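PDB 5Z06: Exo beta-1,2-glucooligosaccharide sophorohydrolase (non-reducing end) from Parabacteroides distasonis ATCC 8503, which hydrolyses linear beta-1,2-glucan and beta-1,2-glucooligosaccharides of four or more units from the non-reducing end, releasing the disaccharide sophorose. Local coordinates for residues A[64-69]-A[160-165]; A[57-62]-A[167-172]; A[102-107]-A[117-122]. All blocks are in the same frame, centred on the assembly; numbering follows the deposited sequence.

Interaction 1: residues A[64-69]-A[160-165]; sequences GDWYSE and LRPGTA. With GOL (glycerol), chain F.
Asp65 and Arg161 form a salt bridge with a glycerol molecule, probably from the crystallisation liquor, bound against it. The bridge runs from Asp65 OD2 to Arg161 NH1 at 2.7 Å, with the carboxylate and guanidinium planes only 16° apart. CG of Asp65 lies anti to the backbone N (chi1 -153°). Glycerol O2 takes a nearly straight bond from Arg161 NH1 and gives a weak one to Asp65 OD2, while Arg161 NH2 donates to glycerol O1 at 2.8 Å. Tyr67 CD1 lies over the centre of one guanidinium face, the ring steeply inclined to it.

On the other side of the strands, Trp66 spreads its indole over the chain at Arg161 and Pro162. Pro162 CG sits 3.8 Å from the centroid of the five-membered ring of Trp66, 13° off its normal, a CH-pi contact that suits the compact, rigid proline ring. The six-membered ring continues past Arg161 C to Leu160, where Trp66 CZ3 meets Leu160 CB. Trp66 NE1 is hydrogen-bonded to Ser60 OG.

Two backbone bonds pair Ser68 with Leu160, joining strands 65-71 and 155-161 in an antiparallel sheet; Leu160 N to Ser68 O is short, at 2.6 Å. The carboxylate beside the guanidinium probably offsets its charge, while the glycerol hydroxyls take N-H groups of both NH1 and NH2.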
loop_
_atom_site.group_PDB
_atom_site.type_symbol
_atom_site.label_atom_id
_atom_site.label_comp_id
_atom_site.label_asym_id
_atom_site.label_seq_id
_atom_site.Cartn_x
_atom_site.Cartn_y
_atom_site.Cartn_z
ATOM N N GLY A 64 -15.122 -37.440 14.740
ATOM C CA GLY A 64 -14.093 -36.500 14.350
ATOM C C GLY A 64 -14.716 -35.133 14.258
ATOM O O GLY A 64 -15.922 -34.960 14.422
ATOM N N ASP A 65 -13.887 -34.153 13.955
ATOM C CA ASP A 65 -14.379 -32.811 13.749
ATOM C C ASP A 65 -13.495 -32.109 12.745
ATOM O O ASP A 65 -12.346 -32.484 12.562
ATOM C CB ASP A 65 -14.371 -32.050 15.076
ATOM C CG ASP A 65 -15.411 -30.941 15.127
ATOM O OD1 ASP A 65 -16.364 -30.905 14.305
ATOM O OD2 ASP A 65 -15.261 -30.089 16.011
ATOM N N TRP A 66 -14.054 -31.111 12.076
ATOM C CA TRP A 66 -13.255 -30.159 11.360
ATOM C C TRP A 66 -13.817 -28.767 11.530
ATOM O O TRP A 66 -14.990 -28.579 11.848
ATOM C CB TRP A 66 -13.096 -30.546 9.879
ATOM C CG TRP A 66 -14.338 -30.628 9.061
ATOM C CD1 TRP A 66 -15.021 -31.760 8.712
ATOM C CD2 TRP A 66 -15.026 -29.541 8.438
ATOM N NE1 TRP A 66 -16.090 -31.445 7.920
ATOM C CE2 TRP A 66 -16.123 -30.092 7.734
ATOM C CE3 TRP A 66 -14.827 -28.163 8.410
ATOM C CZ2 TRP A 66 -17.016 -29.306 7.006
ATOM C CZ3 TRP A 66 -15.703 -27.385 7.689
ATOM C CH2 TRP A 66 -16.795 -27.953 7.005
ATOM N N TYR A 67 -12.941 -27.792 11.325
ATOM C CA TYR A 67 -13.279 -26.396 11.431
ATOM C C TYR A 67 -12.614 -25.662 10.277
ATOM O O TYR A 67 -11.453 -25.933 9.932
ATOM C CB TYR A 67 -12.779 -25.838 12.751
ATOM C CG TYR A 67 -13.078 -24.370 12.893
ATOM C CD1 TYR A 67 -14.368 -23.934 13.174
ATOM C CD2 TYR A 67 -12.074 -23.411 12.708
ATOM C CE1 TYR A 67 -14.648 -22.585 13.279
ATOM C CE2 TYR A 67 -12.342 -22.061 12.814
ATOM C CZ TYR A 67 -13.617 -21.654 13.096
ATOM O OH TYR A 67 -13.875 -20.328 13.202
ATOM N N SER A 68 -13.351 -24.747 9.682
ATOM C CA SER A 68 -12.761 -23.817 8.771
ATOM C C SER A 68 -13.325 -22.453 9.020
ATOM O O SER A 68 -14.454 -22.323 9.464
ATOM C CB SER A 68 -13.039 -24.208 7.337
ATOM O OG SER A 68 -12.252 -23.408 6.502
ATOM N N GLU A 69 -12.523 -21.432 8.745
ATOM C CA GLU A 69 -13.054 -20.087 8.683
ATOM C C GLU A 69 -12.368 -19.270 7.620
ATOM O O GLU A 69 -11.179 -19.469 7.340
ATOM C CB GLU A 69 -12.936 -19.391 10.027
ATOM C CG GLU A 69 -11.523 -19.252 10.533
ATOM C CD GLU A 69 -11.454 -18.418 11.795
ATOM O OE1 GLU A 69 -10.626 -17.489 11.845
ATOM O OE2 GLU A 69 -12.236 -18.686 12.738
ATOM N N LEU A 160 -17.068 -22.394 9.428
ATOM C CA LEU A 160 -17.680 -23.563 8.823
ATOM C C LEU A 160 -17.366 -24.775 9.647
ATOM O O LEU A 160 -16.251 -24.926 10.156
ATOM C CB LEU A 160 -17.207 -23.758 7.395
ATOM C CG LEU A 160 -17.559 -22.596 6.478
ATOM C CD1 LEU A 160 -16.670 -22.595 5.246
ATOM C CD2 LEU A 160 -19.027 -22.632 6.087
ATOM N N ARG A 161 -18.382 -25.620 9.786
ATOM C CA ARG A 161 -18.310 -26.817 10.591
ATOM C C ARG A 161 -19.012 -27.938 9.855
ATOM O O ARG A 161 -19.768 -27.678 8.913
ATOM C CB ARG A 161 -18.974 -26.583 11.953
ATOM C CG ARG A 161 -18.023 -26.145 13.042
ATOM C CD ARG A 161 -18.408 -26.701 14.424
ATOM N NE ARG A 161 -17.435 -26.290 15.431
ATOM C CZ ARG A 161 -16.187 -26.765 15.537
ATOM N NH1 ARG A 161 -15.722 -27.715 14.711
ATOM N NH2 ARG A 161 -15.385 -26.285 16.490
ATOM N N PRO A 162 -18.768 -29.189 10.281
ATOM C CA PRO A 162 -19.415 -30.322 9.633
ATOM C C PRO A 162 -20.942 -30.210 9.626
ATOM O O PRO A 162 -21.546 -29.647 10.554
ATOM C CB PRO A 162 -18.998 -31.517 10.514
ATOM C CG PRO A 162 -17.787 -31.080 11.226
ATOM C CD PRO A 162 -18.012 -29.624 11.472
ATOM N N GLY A 163 -21.547 -30.723 8.567
ATOM C CA GLY A 163 -22.943 -31.083 8.603
ATOM C C GLY A 163 -22.989 -32.498 9.139
ATOM O O GLY A 163 -22.265 -32.848 10.081
ATOM N N THR A 164 -23.832 -33.317 8.507
ATOM C CA THR A 164 -23.938 -34.727 8.836
ATOM C C THR A 164 -22.564 -35.356 8.722
ATOM O O THR A 164 -21.921 -35.269 7.685
ATOM C CB THR A 164 -24.886 -35.467 7.865
ATOM O OG1 THR A 164 -26.112 -34.742 7.740
ATOM C CG2 THR A 164 -25.176 -36.869 8.357
ATOM N N ALA A 165 -22.120 -35.989 9.802
ATOM C CA ALA A 165 -20.928 -36.813 9.769
ATOM C C ALA A 165 -21.212 -38.156 9.070
ATOM O O ALA A 165 -21.250 -39.206 9.700
ATOM C CB ALA A 165 -20.396 -37.020 11.177
HETATM C C1 GOL F . -11.360 -27.134 16.075
HETATM O O1 GOL F . -12.569 -26.368 16.214
HETATM C C2 GOL F . -11.562 -28.644 15.883
HETATM O O2 GOL F . -12.694 -28.901 15.063
HETATM C C3 GOL F . -10.391 -29.291 15.157
HETATM O O3 GOL F . -9.158 -29.235 15.892
#

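Interaction 2: residues A[57-62]-A[167-172]; sequences TYVSAP and GNEYTI
Thr57 and Thr171 face each other as a non-hydrogen-bonded pair, and in each the hydroxyl lies anti to the carbonyl carbon, which turns the two OG1 atoms toward one another. The 2.4 Å between Thr171 OG1 and Thr57 OG1 is shorter than a normal hydrogen bond, and its detail is doubtful. Thr57 OG1 is also hydrogen-bonded to Glu55 OE2. On the same face Thr57 CG2 touches Glu169 OE2, and Val59 CG2 packs on Glu169 CB at 3.9 Å; beta-branched residues suit such a strand, while the long glutamate can lay its methylenes over them and keep its carboxylate at the surface.

The opposite face belongs to the tyrosines. Tyr58 and Tyr170 form a hydrogen-bonded pair, with Tyr58 N to Tyr170 O at 2.9 Å and Tyr170 N to Tyr58 O at 3.0 Å. Tyr58 CG stands between its backbone N and carbonyl carbon (chi1 60°), and Tyr170 CB lies over one face of the ring, 3.9 Å from Tyr58 CZ. The two ring planes are inclined at 49°, and Ile172 CG1 approaches the edge of Tyr58.

These pairs join strands 53-59 and 169-180, antiparallel neighbours in the larger, curled sheet of this beta-rich region. Farther along, Gly167 N bonds to Ser60 O at 2.7 Å; Gly167 has a positive phi of 75°, a conformation favourable to glycine.

Farther out, Tyr58 OH bonds to Ala101 O. Tyr170 OH is hydrogen-bonded to Asp166 OD2 and takes a nearly straight bond from Asn168 ND2, lying in that amide's plane; Asp166 OD1 takes the Asn168 N-H.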
loop_
_atom_site.group_PDB
_atom_site.type_symbol
_atom_site.label_atom_id
_atom_site.label_comp_id
_atom_site.label_asym_id
_atom_site.label_seq_id
_atom_site.Cartn_x
_atom_site.Cartn_y
_atom_site.Cartn_z
ATOM N N THR A 57 -12.720 -28.916 0.931
ATOM C CA THR A 57 -12.758 -30.369 0.739
ATOM C C THR A 57 -12.610 -30.984 2.099
ATOM O O THR A 57 -11.632 -30.725 2.813
ATOM C CB THR A 57 -11.704 -30.861 -0.255
ATOM O OG1 THR A 57 -12.086 -30.421 -1.557
ATOM C CG2 THR A 57 -11.583 -32.392 -0.269
ATOM N N TYR A 58 -13.611 -31.774 2.470
ATOM C CA TYR A 58 -13.697 -32.299 3.818
ATOM C C TYR A 58 -14.298 -33.685 3.888
ATOM O O TYR A 58 -15.007 -34.121 2.990
ATOM C CB TYR A 58 -14.514 -31.349 4.706
ATOM C CG TYR A 58 -15.927 -31.149 4.222
ATOM C CD1 TYR A 58 -16.223 -30.174 3.260
ATOM C CD2 TYR A 58 -16.972 -31.963 4.690
ATOM C CE1 TYR A 58 -17.524 -29.985 2.805
ATOM C CE2 TYR A 58 -18.288 -31.791 4.233
ATOM C CZ TYR A 58 -18.556 -30.816 3.288
ATOM O OH TYR A 58 -19.836 -30.641 2.816
ATOM N N VAL A 59 -14.005 -34.339 5.009
ATOM C CA VAL A 59 -14.638 -35.565 5.438
ATOM C C VAL A 59 -15.166 -35.301 6.841
ATOM O O VAL A 59 -14.408 -35.025 7.767
ATOM C CB VAL A 59 -13.647 -36.745 5.457
ATOM C CG1 VAL A 59 -14.340 -38.024 5.914
ATOM C CG2 VAL A 59 -13.046 -36.948 4.069
ATOM N N SER A 60 -16.473 -35.376 6.979
ATOM C CA SER A 60 -17.118 -35.260 8.269
ATOM C C SER A 60 -17.333 -36.696 8.726
ATOM O O SER A 60 -18.245 -37.361 8.250
ATOM C CB SER A 60 -18.442 -34.508 8.122
ATOM O OG SER A 60 -18.264 -33.294 7.411
ATOM N N ALA A 61 -16.455 -37.185 9.601
ATOM C CA ALA A 61 -16.516 -38.564 10.067
ATOM C C ALA A 61 -17.052 -38.620 11.495
ATOM O O ALA A 61 -16.737 -37.745 12.320
ATOM C CB ALA A 61 -15.144 -39.225 9.995
ATOM N N PRO A 62 -17.853 -39.661 11.805
ATOM C CA PRO A 62 -18.335 -39.791 13.168
ATOM C C PRO A 62 -17.168 -39.842 14.123
ATOM O O PRO A 62 -16.177 -40.513 13.852
ATOM C CB PRO A 62 -19.091 -41.132 13.171
ATOM C CG PRO A 62 -19.377 -41.445 11.744
ATOM C CD PRO A 62 -18.368 -40.719 10.913
ATOM N N GLY A 167 -19.146 -39.406 6.775
ATOM C CA GLY A 167 -17.844 -40.005 6.456
ATOM C C GLY A 167 -17.382 -39.944 5.009
ATOM O O GLY A 167 -16.347 -40.540 4.671
ATOM N N ASN A 168 -18.122 -39.239 4.150
ATOM C CA ASN A 168 -17.743 -39.109 2.745
ATOM C C ASN A 168 -16.939 -37.846 2.498
ATOM O O ASN A 168 -17.075 -36.843 3.209
ATOM C CB ASN A 168 -18.967 -39.085 1.827
ATOM C CG ASN A 168 -19.847 -40.306 1.985
ATOM O OD1 ASN A 168 -19.374 -41.400 2.278
ATOM N ND2 ASN A 168 -21.145 -40.102 1.844
ATOM N N GLU A 169 -16.112 -37.913 1.464
ATOM C CA GLU A 169 -15.344 -36.780 1.009
ATOM C C GLU A 169 -16.199 -35.954 0.087
ATOM O O GLU A 169 -16.765 -36.482 -0.867
ATOM C CB GLU A 169 -14.095 -37.220 0.275
ATOM C CG GLU A 169 -13.136 -36.062 0.035
ATOM C CD GLU A 169 -11.898 -36.487 -0.695
ATOM O OE1 GLU A 169 -11.395 -37.594 -0.412
ATOM O OE2 GLU A 169 -11.435 -35.715 -1.545
ATOM N N TYR A 170 -16.292 -34.663 0.381
ATOM C CA TYR A 170 -16.983 -33.719 -0.479
ATOM C C TYR A 170 -16.025 -32.590 -0.740
ATOM O O TYR A 170 -15.189 -32.268 0.088
ATOM C CB TYR A 170 -18.249 -33.174 0.184
ATOM C CG TYR A 170 -19.244 -34.239 0.511
ATOM C CD1 TYR A 170 -19.979 -34.851 -0.488
ATOM C CD2 TYR A 170 -19.443 -34.654 1.828
ATOM C CE1 TYR A 170 -20.889 -35.846 -0.196
ATOM C CE2 TYR A 170 -20.355 -35.648 2.132
ATOM C CZ TYR A 170 -21.073 -36.240 1.116
ATOM O OH TYR A 170 -21.985 -37.220 1.403
ATOM N N THR A 171 -16.151 -32.014 -1.916
ATOM C CA THR A 171 -15.434 -30.826 -2.271
ATOM C C THR A 171 -16.511 -29.852 -2.658
ATOM O O THR A 171 -17.280 -30.108 -3.598
ATOM C CB THR A 171 -14.507 -31.048 -3.460
ATOM O OG1 THR A 171 -13.391 -31.816 -3.035
ATOM C CG2 THR A 171 -14.004 -29.728 -4.015
ATOM N N ILE A 172 -16.569 -28.742 -1.932
ATOM C CA ILE A 172 -17.337 -27.599 -2.399
ATOM C C ILE A 172 -16.382 -26.418 -2.571
ATOM O O ILE A 172 -15.332 -26.344 -1.927
ATOM C CB ILE A 172 -18.547 -27.285 -1.484
ATOM C CG1 ILE A 172 -18.101 -26.746 -0.129
ATOM C CG2 ILE A 172 -19.408 -28.548 -1.336
ATOM C CD1 ILE A 172 -19.228 -26.415 0.820
#

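Interaction 3: residues A[102-107]-A[117-122]; sequences LPNIAI and YLNLRN
With chi1 at -80°, Tyr117 CG lies anti to the carbonyl carbon, and a chi2 near a right angle turns the ring so that one face meets Ala106. Ala106 CB stands over the ring centre, 3.3 Å from the centroid and 10° off the normal: a close CH-pi contact in which the small methyl group lets the aromatic ring lie near the strand. Asn104 C comes to the ring edge.

Asn104 and Asn119 lie side by side, pointing the same way from a non-hydrogen-bonded pair. Asn119 ND2 donates to Asn104 OD1 at 2.7 Å; OD1 is near the donor's amide plane, but the donor stands 42° out of the acceptor's carbonyl plane, the two amides being well inclined to each other. A short side chain ending in an amide, both donor and acceptor, suits a bond between directly opposed residues.

The backbone is tied by Ile105 N to Leu118 O and Leu118 N to Ile105 O, at 2.8 and 2.7 Å. Leu120 N adds a bond to Pro103 O where the chain enters a 3-10 turn, and Leu120 CD2 packs on Pro103 CD at 4.0 Å. A water accepts from Arg121 N and gives a weak bond to Leu102 O.

This is a beta hairpin at the margin of the five-stranded sheet, 118-119 being an outermost strand. Strand 155-161 flanks 104-109 on its other side, while Ile105 and Leu120 pack against both 86-93 and 132-138 of the larger sheet, and Leu118 against 132-138.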
loop_
_atom_site.group_PDB
_atom_site.type_symbol
_atom_site.label_atom_id
_atom_site.label_comp_id
_atom_site.label_asym_id
_atom_site.label_seq_id
_atom_site.Cartn_x
_atom_site.Cartn_y
_atom_site.Cartn_z
ATOM N N LEU A 102 -23.512 -30.956 3.701
ATOM C CA LEU A 102 -23.011 -29.589 3.571
ATOM C C LEU A 102 -22.700 -28.997 4.929
ATOM O O LEU A 102 -23.258 -29.450 5.940
ATOM C CB LEU A 102 -24.011 -28.671 2.882
ATOM C CG LEU A 102 -24.314 -28.905 1.412
ATOM C CD1 LEU A 102 -25.521 -28.061 1.048
ATOM C CD2 LEU A 102 -23.108 -28.538 0.559
ATOM N N PRO A 103 -21.813 -27.981 4.957
ATOM C CA PRO A 103 -21.369 -27.486 6.250
ATOM C C PRO A 103 -22.426 -26.703 7.026
ATOM O O PRO A 103 -23.386 -26.197 6.458
ATOM C CB PRO A 103 -20.181 -26.587 5.889
ATOM C CG PRO A 103 -19.788 -26.982 4.508
ATOM C CD PRO A 103 -21.060 -27.354 3.855
ATOM N N ASN A 104 -22.254 -26.663 8.332
ATOM C CA ASN A 104 -22.890 -25.653 9.140
ATOM C C ASN A 104 -22.015 -24.405 9.077
ATOM O O ASN A 104 -20.797 -24.480 8.904
ATOM C CB ASN A 104 -23.063 -26.106 10.590
ATOM C CG ASN A 104 -24.013 -27.295 10.731
ATOM O OD1 ASN A 104 -24.840 -27.568 9.856
ATOM N ND2 ASN A 104 -23.881 -28.012 11.834
ATOM N N ILE A 105 -22.664 -23.261 9.221
ATOM C CA ILE A 105 -22.040 -21.991 8.981
ATOM C C ILE A 105 -22.459 -21.023 10.063
ATOM O O ILE A 105 -23.612 -21.004 10.468
ATOM C CB ILE A 105 -22.358 -21.443 7.569
ATOM C CG1 ILE A 105 -21.753 -20.055 7.380
ATOM C CG2 ILE A 105 -23.852 -21.403 7.294
ATOM C CD1 ILE A 105 -21.659 -19.673 5.915
ATOM N N ALA A 106 -21.494 -20.221 10.485
ATOM C CA ALA A 106 -21.615 -19.294 11.575
ATOM C C ALA A 106 -20.695 -18.127 11.283
ATOM O O ALA A 106 -19.976 -18.103 10.272
ATOM C CB ALA A 106 -21.223 -19.951 12.882
ATOM N N ILE A 107 -20.749 -17.129 12.146
ATOM C CA ILE A 107 -19.844 -16.002 12.035
ATOM C C ILE A 107 -19.072 -15.980 13.333
ATOM O O ILE A 107 -19.664 -16.098 14.402
ATOM C CB ILE A 107 -20.599 -14.700 11.712
ATOM C CG1 ILE A 107 -21.076 -14.781 10.257
ATOM C CG2 ILE A 107 -19.694 -13.484 11.914
ATOM C CD1 ILE A 107 -22.028 -13.692 9.802
ATOM N N TYR A 117 -24.774 -21.589 14.609
ATOM C CA TYR A 117 -24.535 -22.218 13.321
ATOM C C TYR A 117 -25.846 -22.527 12.615
ATOM O O TYR A 117 -26.793 -23.006 13.220
ATOM C CB TYR A 117 -23.744 -23.517 13.484
ATOM C CG TYR A 117 -22.272 -23.291 13.671
ATOM C CD1 TYR A 117 -21.751 -23.052 14.944
ATOM C CD2 TYR A 117 -21.390 -23.305 12.572
ATOM C CE1 TYR A 117 -20.397 -22.834 15.130
ATOM C CE2 TYR A 117 -20.028 -23.092 12.744
ATOM C CZ TYR A 117 -19.541 -22.847 14.032
ATOM O OH TYR A 117 -18.209 -22.636 14.262
ATOM N N LEU A 118 -25.869 -22.268 11.317
ATOM C CA LEU A 118 -26.994 -22.562 10.479
ATOM C C LEU A 118 -26.563 -23.645 9.520
ATOM O O LEU A 118 -25.399 -23.700 9.150
ATOM C CB LEU A 118 -27.389 -21.320 9.699
ATOM C CG LEU A 118 -27.768 -20.111 10.551
ATOM C CD1 LEU A 118 -27.865 -18.893 9.651
ATOM C CD2 LEU A 118 -29.078 -20.376 11.295
ATOM N N ASN A 119 -27.507 -24.496 9.122
ATOM C CA ASN A 119 -27.263 -25.519 8.129
ATOM C C ASN A 119 -27.260 -24.803 6.802
ATOM O O ASN A 119 -28.199 -24.082 6.473
ATOM C CB ASN A 119 -28.364 -26.594 8.120
ATOM C CG ASN A 119 -28.600 -27.220 9.482
ATOM O OD1 ASN A 119 -29.725 -27.237 9.981
ATOM N ND2 ASN A 119 -27.550 -27.727 10.090
ATOM N N LEU A 120 -26.208 -25.015 6.027
ATOM C CA LEU A 120 -26.063 -24.331 4.757
ATOM C C LEU A 120 -27.087 -24.787 3.720
ATOM O O LEU A 120 -27.405 -24.026 2.794
ATOM C CB LEU A 120 -24.627 -24.485 4.231
ATOM C CG LEU A 120 -24.211 -23.701 2.981
ATOM C CD1 LEU A 120 -24.516 -22.217 3.109
ATOM C CD2 LEU A 120 -22.729 -23.908 2.703
ATOM N N ARG A 121 -27.601 -26.012 3.889
ATOM C CA ARG A 121 -28.668 -26.584 3.044
ATOM C C ARG A 121 -29.929 -25.719 2.975
ATOM O O ARG A 121 -30.604 -25.667 1.938
ATOM C CB ARG A 121 -29.062 -27.985 3.549
ATOM C CG ARG A 121 -29.894 -28.010 4.838
ATOM C CD ARG A 121 -30.311 -29.413 5.247
ATOM N NE ARG A 121 -31.010 -30.083 4.153
ATOM C CZ ARG A 121 -31.488 -31.324 4.200
ATOM N NH1 ARG A 121 -31.387 -32.061 5.305
ATOM N NH2 ARG A 121 -32.092 -31.822 3.128
ATOM N N ASN A 122 -30.228 -25.041 4.082
ATOM C CA ASN A 122 -31.404 -24.176 4.185
ATOM C C ASN A 122 -31.388 -22.944 3.306
ATOM O O ASN A 122 -32.418 -22.291 3.186
ATOM C CB ASN A 122 -31.592 -23.734 5.630
ATOM C CG ASN A 122 -31.846 -24.893 6.540
ATOM O OD1 ASN A 122 -32.325 -25.919 6.104
ATOM N ND2 ASN A 122 -31.506 -24.747 7.792
HETATM O O HOH W 1 -26.247 -28.068 5.609
#

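Interactions 1 and 3 belong to the five-stranded antiparallel sheet, where strands 155-161 and 104-109 are neighbours: Arg161 O lies 2.7 Å from Asn104 N, a probable hydrogen bond. Interaction 2 belongs to the larger, curled sheet, and the Trp66 and Tyr58 rings meet across the join. Along the chain the contacts are nested, 3 within 1 and 1 within 2. All are partly buried. Each combines backbone pairing with different side-chain chemistry: charge and a CH-pi contact on an indole in interaction 1, hydroxyls and tyrosines in interaction 2, an amide pair, a methyl on a tyrosine face and aliphatic packing in interaction 3. Tyr58, Tyr170 and Ile105 are buried, whereas Glu169, Asn119 and Arg121 lie at the surface.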